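Local coordinates for protein Non-reducing end beta-L-arabinofuranosidase (PDB 5MQO) that probably hydrolyses glycosidic linkages in complex plant pectin, as a gut-bacterial family GH127 enzyme linked to aceric acid removal, at residues V44-G49 with E53-F58; A131-A136 with G141-P146; D620-P625 with V672-I677. All coordinates share one frame; numbering follows the deposited sequence.

Contact 1. Residues V44-G49 with E53-F58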
loop_
_atom_site.group_PDB
_atom_site.type_symbol
_atom_site.label_atom_id
_atom_site.label_comp_id
_atom_site.label_asym_id
_atom_site.label_seq_id
_atom_site.Cartn_x
_atom_site.Cartn_y
_atom_site.Cartn_z
ATOM N N VAL A 44 13.182 11.208 6.977
ATOM C CA VAL A 44 13.060 9.972 7.747
ATOM C C VAL A 44 13.985 8.929 7.127
ATOM O O VAL A 44 13.915 8.704 5.926
ATOM C CB VAL A 44 11.590 9.474 7.783
ATOM C CG1 VAL A 44 11.444 8.200 8.608
ATOM C CG2 VAL A 44 10.665 10.551 8.353
ATOM N N HIS A 45 14.888 8.342 7.925
ATOM C CA HIS A 45 15.652 7.135 7.530
ATOM C C HIS A 45 15.266 5.968 8.447
ATOM O O HIS A 45 15.316 6.111 9.662
ATOM C CB HIS A 45 17.182 7.271 7.693
ATOM C CG HIS A 45 17.784 8.546 7.189
ATOM N ND1 HIS A 45 17.204 9.340 6.224
ATOM C CD2 HIS A 45 18.972 9.123 7.482
ATOM C CE1 HIS A 45 17.988 10.377 5.977
ATOM N NE2 HIS A 45 19.070 10.261 6.721
ATOM N N TRP A 46 14.935 4.813 7.867
ATOM C CA TRP A 46 14.915 3.559 8.624
ATOM C C TRP A 46 16.337 3.290 9.135
ATOM O O TRP A 46 17.314 3.550 8.417
ATOM C CB TRP A 46 14.496 2.337 7.773
ATOM C CG TRP A 46 13.165 2.401 7.151
ATOM C CD1 TRP A 46 12.875 2.273 5.814
ATOM C CD2 TRP A 46 11.914 2.620 7.815
ATOM N NE1 TRP A 46 11.516 2.392 5.614
ATOM C CE2 TRP A 46 10.904 2.602 6.821
ATOM C CE3 TRP A 46 11.549 2.826 9.149
ATOM C CZ2 TRP A 46 9.563 2.778 7.118
ATOM C CZ3 TRP A 46 10.207 3.012 9.450
ATOM C CH2 TRP A 46 9.225 2.979 8.432
ATOM N N THR A 47 16.411 2.728 10.348
ATOM C CA THR A 47 17.640 2.322 11.004
ATOM C C THR A 47 17.647 0.798 11.223
ATOM O O THR A 47 17.931 0.071 10.286
ATOM C CB THR A 47 17.834 3.103 12.325
ATOM O OG1 THR A 47 16.696 2.923 13.164
ATOM C CG2 THR A 47 17.967 4.583 12.059
ATOM N N ASN A 48 17.307 0.324 12.426
ATOM C CA ASN A 48 17.727 -1.015 12.913
ATOM C C ASN A 48 16.566 -1.943 13.158
ATOM O O ASN A 48 16.272 -2.255 14.310
ATOM C CB ASN A 48 18.490 -0.905 14.257
ATOM C CG ASN A 48 19.602 0.118 14.216
ATOM O OD1 ASN A 48 20.514 0.037 13.384
ATOM N ND2 ASN A 48 19.524 1.109 15.104
ATOM N N GLY A 49 15.901 -2.417 12.121
ATOM C CA GLY A 49 14.882 -3.433 12.362
ATOM C C GLY A 49 14.300 -3.975 11.092
ATOM O O GLY A 49 15.014 -4.105 10.089
ATOM N N GLU A 53 16.266 -3.455 7.396
ATOM C CA GLU A 53 16.671 -4.698 6.730
ATOM C C GLU A 53 16.074 -4.806 5.322
ATOM O O GLU A 53 16.812 -5.022 4.351
ATOM C CB GLU A 53 16.303 -5.913 7.569
ATOM C CG GLU A 53 16.917 -7.214 7.082
ATOM C CD GLU A 53 16.264 -8.421 7.712
ATOM O OE1 GLU A 53 16.653 -8.814 8.846
ATOM O OE2 GLU A 53 15.354 -8.970 7.052
ATOM N N ARG A 54 14.763 -4.618 5.202
ATOM C CA ARG A 54 14.123 -4.557 3.893
ATOM C C ARG A 54 14.737 -3.465 2.985
ATOM O O ARG A 54 15.104 -3.738 1.829
ATOM C CB ARG A 54 12.622 -4.338 4.060
ATOM C CG ARG A 54 11.838 -5.502 4.669
ATOM C CD ARG A 54 12.026 -6.795 3.899
ATOM N NE ARG A 54 13.185 -7.525 4.402
ATOM C CZ ARG A 54 13.871 -8.452 3.733
ATOM N NH1 ARG A 54 13.539 -8.820 2.494
ATOM N NH2 ARG A 54 14.905 -9.037 4.332
ATOM N N PHE A 55 14.879 -2.245 3.512
ATOM C CA PHE A 55 15.508 -1.139 2.769
ATOM C C PHE A 55 16.925 -1.443 2.242
ATOM O O PHE A 55 17.274 -0.983 1.146
ATOM C CB PHE A 55 15.516 0.149 3.590
ATOM C CG PHE A 55 15.890 1.364 2.796
ATOM C CD1 PHE A 55 17.223 1.775 2.699
ATOM C CD2 PHE A 55 14.925 2.095 2.129
ATOM C CE1 PHE A 55 17.584 2.894 1.973
ATOM C CE2 PHE A 55 15.280 3.224 1.386
ATOM C CZ PHE A 55 16.615 3.629 1.318
ATOM N N ASN A 56 17.737 -2.208 2.979
ATOM C CA ASN A 56 19.051 -2.637 2.433
ATOM C C ASN A 56 18.927 -3.599 1.261
ATOM O O ASN A 56 19.709 -3.506 0.310
ATOM C CB ASN A 56 19.982 -3.240 3.505
ATOM C CG ASN A 56 20.687 -2.172 4.348
ATOM O OD1 ASN A 56 20.471 -0.959 4.180
ATOM N ND2 ASN A 56 21.529 -2.622 5.266
ATOM N N VAL A 57 17.947 -4.503 1.310
ATOM C CA VAL A 57 17.691 -5.317 0.157
ATOM C C VAL A 57 17.260 -4.411 -0.999
ATOM O O VAL A 57 17.911 -4.393 -2.052
ATOM C CB VAL A 57 16.658 -6.390 0.440
ATOM C CG1 VAL A 57 16.327 -7.173 -0.829
ATOM C CG2 VAL A 57 17.169 -7.324 1.524
ATOM N N PHE A 58 16.208 -3.615 -0.808
ATOM C CA PHE A 58 15.634 -2.895 -1.957
ATOM C C PHE A 58 16.655 -1.958 -2.604
ATOM O O PHE A 58 16.749 -1.920 -3.836
ATOM C CB PHE A 58 14.351 -2.098 -1.629
ATOM C CG PHE A 58 13.296 -2.871 -0.880
ATOM C CD1 PHE A 58 13.058 -4.231 -1.130
ATOM C CD2 PHE A 58 12.528 -2.231 0.096
ATOM C CE1 PHE A 58 12.091 -4.933 -0.419
ATOM C CE2 PHE A 58 11.568 -2.936 0.803
ATOM C CZ PHE A 58 11.352 -4.287 0.548
#
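Gly49 and Glu53 meet where a loop enters a helix, and they form the close part of this contact. The backbone N of Glu53 donates to the carbonyl O of Gly49 at 3.0 Å, with an N-H...O angle of 161°. Gly49 occupies the N-cap position of helix 50-69, and this i to i+4 bond closes the first turn. Glu53 CB also sits 3.4 Å from Gly49 O, which places the base of the side chain alongside the same oxygen. From there the chain runs out extended, and its OE2 takes a bond from NH2 of the adjacent Arg54 at 2.8 Å, a salt bridge made on the anti side of the carboxylate; Ser640 OG is a second partner of OE2. Strand 44-46 is an outermost strand of a seven-stranded antiparallel sheet, paired with strand 489-494, whereas helix 50-69 belongs to the helical catalytic domain, of the (alpha/alpha)6 type expected for this clan. The turn therefore carries the chain from beta domain to helices within a few residues. The second touch is looser. Trp46 CD1 approaches Phe55 CB at 4.1 Å, with the two side chains set obliquely and their CA atoms 7.5 Å apart. Trp46 has CG opposite its carbonyl carbon (chi1 -59°), swinging the indole towards the helix, where it also stacks on Trp51. Phe55 continues onto Val113 and Val116 of helix 102-117. Both aromatic residues remain partly exposed, and the solvent side is marked by Asn48, exposed, its CB directed away from the helix.

Contact 2. Residues A131-A136 with G141-P146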
loop_
_atom_site.group_PDB
_atom_site.type_symbol
_atom_site.label_atom_id
_atom_site.label_comp_id
_atom_site.label_asym_id
_atom_site.label_seq_id
_atom_site.Cartn_x
_atom_site.Cartn_y
_atom_site.Cartn_z
ATOM N N ALA A 131 19.959 13.111 -18.593
ATOM C CA ALA A 131 20.561 13.594 -19.852
ATOM C C ALA A 131 19.952 12.959 -21.109
ATOM O O ALA A 131 19.720 13.651 -22.096
ATOM C CB ALA A 131 22.062 13.361 -19.839
ATOM N N CYS A 132 19.710 11.647 -21.064
ATOM C CA CYS A 132 19.068 10.920 -22.173
ATOM C C CYS A 132 17.624 11.332 -22.359
ATOM O O CYS A 132 17.148 11.449 -23.492
ATOM C CB CYS A 132 19.085 9.411 -21.937
ATOM S SG CYS A 132 20.719 8.679 -21.790
ATOM N N VAL A 133 16.921 11.512 -21.243
ATOM C CA VAL A 133 15.530 11.963 -21.272
ATOM C C VAL A 133 15.440 13.361 -21.899
ATOM O O VAL A 133 14.643 13.566 -22.822
ATOM C CB VAL A 133 14.899 11.956 -19.860
ATOM C CG1 VAL A 133 13.559 12.680 -19.841
ATOM C CG2 VAL A 133 14.718 10.532 -19.362
ATOM N N VAL A 134 16.268 14.291 -21.412
ATOM C CA VAL A 134 16.258 15.703 -21.874
ATOM C C VAL A 134 16.628 15.806 -23.358
ATOM O O VAL A 134 16.003 16.564 -24.099
ATOM C CB VAL A 134 17.187 16.613 -21.007
ATOM C CG1 VAL A 134 17.394 18.004 -21.626
ATOM C CG2 VAL A 134 16.622 16.761 -19.601
ATOM N N LYS A 135 17.633 15.039 -23.781
ATOM C CA LYS A 135 18.062 15.009 -25.183
ATOM C C LYS A 135 16.892 14.579 -26.109
ATOM O O LYS A 135 16.758 15.085 -27.232
ATOM C CB LYS A 135 19.286 14.081 -25.337
ATOM C CG LYS A 135 20.122 14.305 -26.599
ATOM C CD LYS A 135 21.324 13.358 -26.680
ATOM C CE LYS A 135 20.889 11.948 -27.082
ATOM N NZ LYS A 135 22.018 11.021 -27.359
ATOM N N ALA A 136 16.030 13.689 -25.607
ATOM C CA ALA A 136 14.904 13.140 -26.365
ATOM C C ALA A 136 13.601 13.961 -26.406
ATOM O O ALA A 136 12.709 13.647 -27.189
ATOM C CB ALA A 136 14.590 11.755 -25.839
ATOM N N GLY A 141 7.139 19.463 -25.364
ATOM C CA GLY A 141 7.091 18.593 -24.192
ATOM C C GLY A 141 6.947 17.111 -24.480
ATOM O O GLY A 141 7.191 16.299 -23.595
ATOM N N TYR A 142 6.536 16.753 -25.699
ATOM C CA TYR A 142 6.462 15.351 -26.130
ATOM C C TYR A 142 7.771 14.634 -25.884
ATOM O O TYR A 142 8.832 15.267 -25.900
ATOM C CB TYR A 142 6.198 15.285 -27.629
ATOM C CG TYR A 142 5.652 13.972 -28.129
ATOM C CD1 TYR A 142 4.338 13.614 -27.849
ATOM C CD2 TYR A 142 6.418 13.107 -28.933
ATOM C CE1 TYR A 142 3.790 12.433 -28.325
ATOM C CE2 TYR A 142 5.881 11.912 -29.416
ATOM C CZ TYR A 142 4.558 11.586 -29.109
ATOM O OH TYR A 142 3.960 10.429 -29.554
ATOM N N ILE A 143 7.703 13.324 -25.662
ATOM C CA ILE A 143 8.903 12.478 -25.696
ATOM C C ILE A 143 8.674 11.252 -26.577
ATOM O O ILE A 143 7.661 10.564 -26.451
ATOM C CB ILE A 143 9.384 12.064 -24.290
ATOM C CG1 ILE A 143 9.712 13.327 -23.482
ATOM C CG2 ILE A 143 10.591 11.130 -24.406
ATOM C CD1 ILE A 143 10.296 13.094 -22.114
ATOM N N HIS A 144 9.631 11.018 -27.479
ATOM C CA HIS A 144 9.606 9.897 -28.412
ATOM C C HIS A 144 10.451 8.805 -27.729
ATOM O O HIS A 144 11.680 8.860 -27.741
ATOM C CB HIS A 144 10.140 10.352 -29.805
ATOM C CG HIS A 144 9.652 9.520 -30.962
ATOM N ND1 HIS A 144 8.316 9.404 -31.293
ATOM C CD2 HIS A 144 10.326 8.772 -31.871
ATOM C CE1 HIS A 144 8.187 8.606 -32.338
ATOM N NE2 HIS A 144 9.391 8.212 -32.710
ATOM N N THR A 145 9.766 7.843 -27.103
ATOM C CA THR A 145 10.376 6.886 -26.141
ATOM C C THR A 145 11.540 6.032 -26.691
ATOM O O THR A 145 12.533 5.820 -25.977
ATOM C CB THR A 145 9.292 5.977 -25.499
ATOM O OG1 THR A 145 8.301 6.803 -24.876
ATOM C CG2 THR A 145 9.888 5.030 -24.449
ATOM N N PRO A 146 11.411 5.526 -27.937
ATOM C CA PRO A 146 12.532 4.962 -28.696
ATOM C C PRO A 146 13.892 5.692 -28.616
ATOM O O PRO A 146 14.921 5.022 -28.503
ATOM C CB PRO A 146 11.995 4.991 -30.129
ATOM C CG PRO A 146 10.528 4.736 -29.967
ATOM C CD PRO A 146 10.132 5.129 -28.565
#
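Val133 and Ala136 of helix 120-136 pack against Ile143 in an apolar, largely buried contact between a helix and the loop that follows it, at the periphery of the catalytic domain about 31 Å (centre to centre) from the middle of the chain. Two branches of Ile143 do the work. Its CD1 meets Val133 CG1 at 4.0 Å, the side chains crossing at a slant, while its CG2 lies 4.3 Å from Ala136 CB. This division follows from the torsion: CG1 stands opposite the carbonyl carbon (chi1 -60°), leaving CG2 opposite the backbone N. The nearest polar approach, Ala136 O to His144 N, is 4.1 Å, too long for a bond. Leu197 of helix 192-208 and Tyr104 of helix 102-117 touch both Val133 and Ile143, extending the apolar cluster. Gly141 lies on the returning chain with a phi of 106°, backbone angles at which a CB would press on the carbonyl O of the residue before; its O accepts a bond from Gln137 NE2. Tyr142 turns instead to Phe223 in an edge-to-face pair. A loop folding back against the helix it leaves is consistent with the helix-to-helix connections of an (alpha/alpha)6 barrel, the fold expected of this clan.

Contact 3. Residues D620-P625 with V672-I677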
loop_
_atom_site.group_PDB
_atom_site.type_symbol
_atom_site.label_atom_id
_atom_site.label_comp_id
_atom_site.label_asym_id
_atom_site.label_seq_id
_atom_site.Cartn_x
_atom_site.Cartn_y
_atom_site.Cartn_z
ATOM N N ASP A 620 -5.194 -29.201 4.062
ATOM C CA ASP A 620 -6.664 -29.117 4.097
ATOM C C ASP A 620 -7.250 -29.675 5.396
ATOM O O ASP A 620 -8.250 -29.156 5.876
ATOM C CB ASP A 620 -7.313 -29.821 2.898
ATOM C CG ASP A 620 -7.079 -29.113 1.571
ATOM O OD1 ASP A 620 -6.774 -27.903 1.513
ATOM O OD2 ASP A 620 -7.236 -29.798 0.554
ATOM N N ASN A 621 -6.598 -30.686 5.975
ATOM C CA ASN A 621 -7.030 -31.326 7.222
ATOM C C ASN A 621 -6.702 -30.580 8.533
ATOM O O ASN A 621 -7.057 -31.074 9.622
ATOM C CB ASN A 621 -6.394 -32.723 7.316
ATOM C CG ASN A 621 -6.770 -33.625 6.159
ATOM O OD1 ASN A 621 -5.965 -34.421 5.703
ATOM N ND2 ASN A 621 -7.982 -33.486 5.668
ATOM N N ILE A 622 -6.040 -29.428 8.463
ATOM C CA ILE A 622 -5.659 -28.688 9.664
ATOM C C ILE A 622 -6.833 -27.857 10.193
ATOM O O ILE A 622 -7.353 -27.031 9.456
ATOM C CB ILE A 622 -4.488 -27.740 9.366
ATOM C CG1 ILE A 622 -3.259 -28.507 8.838
ATOM C CG2 ILE A 622 -4.129 -26.925 10.595
ATOM C CD1 ILE A 622 -2.721 -29.567 9.780
ATOM N N LEU A 623 -7.248 -28.077 11.453
ATOM C CA LEU A 623 -8.254 -27.230 12.125
ATOM C C LEU A 623 -7.660 -26.459 13.273
ATOM O O LEU A 623 -6.912 -27.009 14.082
ATOM C CB LEU A 623 -9.373 -28.032 12.754
ATOM C CG LEU A 623 -9.808 -29.332 12.127
ATOM C CD1 LEU A 623 -10.841 -29.970 13.069
ATOM C CD2 LEU A 623 -10.346 -29.076 10.723
ATOM N N ILE A 624 -8.062 -25.212 13.392
ATOM C CA ILE A 624 -7.593 -24.367 14.463
ATOM C C ILE A 624 -8.674 -24.343 15.557
ATOM O O ILE A 624 -9.739 -23.779 15.334
ATOM C CB ILE A 624 -7.338 -22.953 13.931
ATOM C CG1 ILE A 624 -6.278 -22.973 12.823
ATOM C CG2 ILE A 624 -6.941 -22.020 15.055
ATOM C CD1 ILE A 624 -4.958 -23.641 13.202
ATOM N N PRO A 625 -8.420 -24.949 16.738
ATOM C CA PRO A 625 -9.387 -24.746 17.805
ATOM C C PRO A 625 -9.366 -23.302 18.255
ATOM O O PRO A 625 -8.296 -22.679 18.234
ATOM C CB PRO A 625 -8.895 -25.667 18.924
ATOM C CG PRO A 625 -7.487 -25.912 18.637
ATOM C CD PRO A 625 -7.294 -25.793 17.171
ATOM N N VAL A 672 -1.762 -32.092 15.664
ATOM C CA VAL A 672 -0.514 -31.974 14.911
ATOM C C VAL A 672 0.140 -30.602 15.122
ATOM O O VAL A 672 -0.543 -29.590 15.294
ATOM C CB VAL A 672 -0.689 -32.310 13.393
ATOM C CG1 VAL A 672 -1.455 -31.205 12.647
ATOM C CG2 VAL A 672 0.667 -32.591 12.739
ATOM N N ASP A 673 1.469 -30.615 15.148
ATOM C CA ASP A 673 2.270 -29.416 15.328
ATOM C C ASP A 673 2.229 -28.683 13.982
ATOM O O ASP A 673 2.479 -29.294 12.918
ATOM C CB ASP A 673 3.744 -29.730 15.737
ATOM C CG ASP A 673 3.891 -30.341 17.173
ATOM O OD1 ASP A 673 2.878 -30.605 17.853
ATOM O OD2 ASP A 673 5.045 -30.576 17.614
ATOM N N ILE A 674 1.878 -27.393 14.043
ATOM C CA ILE A 674 1.957 -26.486 12.903
ATOM C C ILE A 674 2.803 -25.294 13.297
ATOM O O ILE A 674 3.000 -24.996 14.476
ATOM C CB ILE A 674 0.571 -25.997 12.423
ATOM C CG1 ILE A 674 -0.172 -25.191 13.507
ATOM C CG2 ILE A 674 -0.297 -27.174 11.996
ATOM C CD1 ILE A 674 -1.320 -24.375 12.957
ATOM N N ARG A 675 3.283 -24.605 12.282
ATOM C CA ARG A 675 3.919 -23.326 12.458
ATOM C C ARG A 675 3.332 -22.346 11.431
ATOM O O ARG A 675 3.277 -22.649 10.229
ATOM C CB ARG A 675 5.412 -23.523 12.306
ATOM C CG ARG A 675 6.173 -22.259 12.063
ATOM C CD ARG A 675 7.648 -22.429 12.314
ATOM N NE ARG A 675 8.314 -23.320 11.370
ATOM C CZ ARG A 675 9.626 -23.303 11.132
ATOM N NH1 ARG A 675 10.432 -22.420 11.738
ATOM N NH2 ARG A 675 10.142 -24.165 10.265
ATOM N N LEU A 676 2.865 -21.192 11.912
ATOM C CA LEU A 676 2.387 -20.105 11.035
ATOM C C LEU A 676 3.498 -19.102 10.775
ATOM O O LEU A 676 4.287 -18.817 11.672
ATOM C CB LEU A 676 1.192 -19.406 11.666
ATOM C CG LEU A 676 0.020 -20.336 12.023
ATOM C CD1 LEU A 676 -1.198 -19.555 12.517
ATOM C CD2 LEU A 676 -0.383 -21.187 10.833
ATOM N N ILE A 677 3.584 -18.597 9.544
ATOM C CA ILE A 677 4.518 -17.501 9.213
ATOM C C ILE A 677 3.739 -16.329 8.635
ATOM O O ILE A 677 2.574 -16.491 8.243
ATOM C CB ILE A 677 5.643 -17.916 8.217
ATOM C CG1 ILE A 677 5.082 -18.251 6.831
ATOM C CG2 ILE A 677 6.456 -19.085 8.758
ATOM C CD1 ILE A 677 6.124 -18.176 5.736
#
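Ile622 and Val672 make the closest touch of this contact, Ile622 CD1 lying 3.5 Å from Val672 CG1 with the two side chains at about a right angle. The same CD1 reaches Ile674 CG2 at 4.1 Å, and Ile622 CG2 approaches that methyl at an equal 4.1 Å, the two isoleucine side chains lying alongside one another, pointing opposite ways. A second branch of Ile674 goes on to Ile624, two residues along the other strand, whose side-chain end comes nearer although its CB bond does not point across: Ile674 CD1 meets Ile624 CD1 at 3.7 Å. In Ile674, chi1 of 62° sets CG1 between backbone N and carbonyl carbon, and the extended chi2 (163°) carries CD1 on to Ile624, while CG2 is left for Ile622. The backbones themselves stay apart. The axes of strands 622-625 and 672-677 pass 9.3 Å from each other at 85°, an orthogonal arrangement bridged by side chains. Strand 640-651 links them, pairing antiparallel with both: Leu623 bonds through its backbone to Arg650, and Val672 to Ala649. Ala649 also touches Ile622 and Ile674, while Leu608 packs on Ile622 and Val597 on Ile624, extending the core through strands 604-609 and 596-601 of the beta-rich C-terminal domain. Asp673, its CB directed away from strand 622-625, forms a salt bridge with Lys648. All four contacting residues are buried and only hydrocarbon groups meet, so cohesion here comes from dispersion and exclusion of water, which suggests that the strands are aligned mainly by the backbone bonds of the sheet.

The contacts follow one another in series along the chain, none nested in another. Contacts 1 and 2 both lie in the catalytic domain, their centres 33 Å apart and nearest atoms about 20 Å; helix 102-117 touches each, at Phe55 in the first and at Val133 and Ile143 in the second. Contact 3 belongs to the C-terminal domain. Its centre is 32 Å from that of contact 1, and Ser640, at the start of strand 640-651, bonds to Glu53 of contact 1. Contacts 2 and 3, with centres 55 Å apart, occupy opposite sides of the chain's centre. Contact 1 thus lies where helical and beta regions meet, while the others lie within one region each.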